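Side-chain contact in ZYRO0G01672p (Zygosaccharomyces rouxii, PDB 4U8T), which probably acts as a reader of N6-methyladenosine in mRNA, the piece studied here being its YTH domain in complex with methylated RNA: residues K128-P133 with K155-L160. Residues are numbered along the deposited sequence; the frame is centred on the assembly and turned at random.
Sequences KQFLIP and KSILKL
The helical turn closed by the bond from Lys159 N to Lys155 O, 3.0 Å long, offers Ser156 and Ile157 to the ring of Phe130. That turn belongs to helix 151-161 of the YTH domain, a member of the PUA clan, and the contact docks the helix against the chain leading into a small antiparallel hairpin, strands 131-132 and 138-139. Everything that crosses is apolar and runs through one aromatic ring. Phe130 sends its CB toward the helix; with CG anti to the carbonyl carbon (chi1 -63°), on the side of the backbone N, the ring extends to Ser156 and Ile157, bridging a backbone separation of 8.3 Å between Phe130 CA and Ile157 CA. Over one face of the Phe130 ring lies Ile157 CG1, 4.1 Å from its centroid and 24° off the normal, a CH-pi contact displaced toward the CD2-CE2 side. Phe130 and Ile157 pass alongside one another, pointing opposite ways, and do not meet end on. On the opposite face sits Gln129 CG, 3.8 Å above the plane of the Phe130 ring and also offset toward the rim, so the ring is held between a residue of its own loop and one of the helix. Ser156 comes in obliquely, using its CB and not its hydroxyl: CB is 3.6 Å from Phe130 CE1. An alanine in place of Phe130 would remove the whole ring and is likely to open a gap between hairpin and helix, with Ile157 CG1 and Ser156 CB losing their partner. A backbone hydrogen bond with Val140, just after strand 138-139, fixes the main chain of Phe130, while nearby Lys128 packs on a sugar of the bound RNA. One turn beyond Ser156, Leu160 brings CD1 to the ring's edge, near its plane, 4.4 Å from Phe130 CE2.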
loop_
_atom_site.group_PDB
_atom_site.type_symbol
_atom_site.label_atom_id
_atom_site.label_comp_id
_atom_site.label_asym_id
_atom_site.label_seq_id
_atom_site.Cartn_x
_atom_site.Cartn_y
_atom_site.Cartn_z
ATOM N N LYS A 128 -14.815 5.071 -5.288
ATOM C CA LYS A 128 -15.736 5.413 -4.209
ATOM C C LYS A 128 -16.968 4.490 -4.212
ATOM O O LYS A 128 -17.811 4.543 -3.309
ATOM C CB LYS A 128 -16.110 6.907 -4.301
ATOM C CG LYS A 128 -17.215 7.408 -3.359
ATOM C CD LYS A 128 -17.369 8.944 -3.343
ATOM C CE LYS A 128 -17.488 9.506 -1.899
ATOM N NZ LYS A 128 -16.292 9.216 -1.028
ATOM N N GLN A 129 -17.023 3.605 -5.203
ATOM C CA GLN A 129 -18.032 2.554 -5.284
ATOM C C GLN A 129 -17.743 1.385 -4.336
ATOM O O GLN A 129 -18.641 0.663 -3.954
ATOM C CB GLN A 129 -18.141 2.015 -6.715
ATOM C CG GLN A 129 -16.813 1.588 -7.327
ATOM C CD GLN A 129 -16.966 0.831 -8.643
ATOM O OE1 GLN A 129 -17.914 0.076 -8.827
ATOM N NE2 GLN A 129 -16.028 1.031 -9.558
ATOM N N PHE A 130 -16.480 1.165 -4.006
ATOM C CA PHE A 130 -16.110 0.027 -3.179
ATOM C C PHE A 130 -16.272 0.332 -1.697
ATOM O O PHE A 130 -15.446 0.973 -1.092
ATOM C CB PHE A 130 -14.688 -0.387 -3.489
ATOM C CG PHE A 130 -14.491 -0.847 -4.897
ATOM C CD1 PHE A 130 -15.063 -2.020 -5.338
ATOM C CD2 PHE A 130 -13.738 -0.109 -5.786
ATOM C CE1 PHE A 130 -14.876 -2.450 -6.623
ATOM C CE2 PHE A 130 -13.556 -0.542 -7.071
ATOM C CZ PHE A 130 -14.128 -1.716 -7.484
ATOM N N LEU A 131 -17.355 -0.161 -1.126
ATOM C CA LEU A 131 -17.715 0.087 0.247
ATOM C C LEU A 131 -17.115 -1.003 1.101
ATOM O O LEU A 131 -17.147 -2.156 0.731
ATOM C CB LEU A 131 -19.226 0.134 0.382
ATOM C CG LEU A 131 -19.963 1.138 -0.517
ATOM C CD1 LEU A 131 -21.457 1.083 -0.274
ATOM C CD2 LEU A 131 -19.465 2.573 -0.319
ATOM N N ILE A 132 -16.558 -0.645 2.245
ATOM C CA ILE A 132 -15.868 -1.612 3.069
ATOM C C ILE A 132 -16.807 -2.071 4.199
ATOM O O ILE A 132 -17.169 -1.292 5.052
ATOM C CB ILE A 132 -14.553 -1.005 3.628
ATOM C CG1 ILE A 132 -13.575 -0.631 2.500
ATOM C CG2 ILE A 132 -13.927 -1.878 4.693
ATOM C CD1 ILE A 132 -13.342 -1.685 1.456
ATOM N N PRO A 133 -17.231 -3.344 4.183
ATOM C CA PRO A 133 -18.206 -3.876 5.132
ATOM C C PRO A 133 -17.796 -3.754 6.588
ATOM O O PRO A 133 -18.663 -3.536 7.396
ATOM C CB PRO A 133 -18.296 -5.347 4.746
ATOM C CG PRO A 133 -17.863 -5.417 3.432
ATOM C CD PRO A 133 -16.822 -4.385 3.235
ATOM N N LYS A 155 -9.226 -7.287 -5.400
ATOM C CA LYS A 155 -8.923 -7.726 -6.740
ATOM C C LYS A 155 -9.616 -6.842 -7.771
ATOM O O LYS A 155 -9.060 -6.576 -8.816
ATOM C CB LYS A 155 -9.297 -9.198 -6.920
ATOM C CG LYS A 155 -8.293 -10.137 -6.272
ATOM C CD LYS A 155 -8.750 -11.577 -6.195
ATOM C CE LYS A 155 -7.715 -12.424 -5.473
ATOM N NZ LYS A 155 -8.018 -13.886 -5.399
ATOM N N SER A 156 -10.814 -6.366 -7.471
ATOM C CA SER A 156 -11.461 -5.419 -8.356
ATOM C C SER A 156 -10.679 -4.108 -8.444
ATOM O O SER A 156 -10.567 -3.525 -9.513
ATOM C CB SER A 156 -12.888 -5.138 -7.907
ATOM O OG SER A 156 -13.703 -6.272 -8.084
ATOM N N ILE A 157 -10.173 -3.635 -7.312
ATOM C CA ILE A 157 -9.372 -2.431 -7.258
ATOM C C ILE A 157 -8.074 -2.662 -8.024
ATOM O O ILE A 157 -7.589 -1.793 -8.738
ATOM C CB ILE A 157 -9.069 -2.034 -5.802
ATOM C CG1 ILE A 157 -10.351 -1.692 -5.068
ATOM C CG2 ILE A 157 -8.094 -0.880 -5.737
ATOM C CD1 ILE A 157 -10.165 -1.411 -3.645
ATOM N N LEU A 158 -7.492 -3.838 -7.872
ATOM C CA LEU A 158 -6.261 -4.110 -8.586
ATOM C C LEU A 158 -6.503 -4.078 -10.092
ATOM O O LEU A 158 -5.605 -3.764 -10.850
ATOM C CB LEU A 158 -5.668 -5.444 -8.182
ATOM C CG LEU A 158 -4.952 -5.525 -6.845
ATOM C CD1 LEU A 158 -4.324 -6.884 -6.744
ATOM C CD2 LEU A 158 -3.915 -4.451 -6.716
ATOM N N LYS A 159 -7.700 -4.451 -10.524
ATOM C CA LYS A 159 -8.053 -4.361 -11.924
ATOM C C LYS A 159 -7.935 -2.927 -12.387
ATOM O O LYS A 159 -7.387 -2.674 -13.444
ATOM C CB LYS A 159 -9.469 -4.902 -12.186
ATOM C CG LYS A 159 -9.567 -6.429 -12.293
ATOM C CD LYS A 159 -10.940 -6.945 -11.809
ATOM C CE LYS A 159 -10.990 -8.477 -11.718
ATOM N NZ LYS A 159 -12.146 -8.964 -10.912
ATOM N N LEU A 160 -8.447 -1.992 -11.598
ATOM C CA LEU A 160 -8.358 -0.582 -11.941
ATOM C C LEU A 160 -6.922 -0.059 -12.012
ATOM O O LEU A 160 -6.610 0.816 -12.804
ATOM C CB LEU A 160 -9.151 0.240 -10.950
ATOM C CG LEU A 160 -10.652 0.174 -11.206
ATOM C CD1 LEU A 160 -11.360 1.272 -10.466
ATOM C CD2 LEU A 160 -10.930 0.265 -12.665
#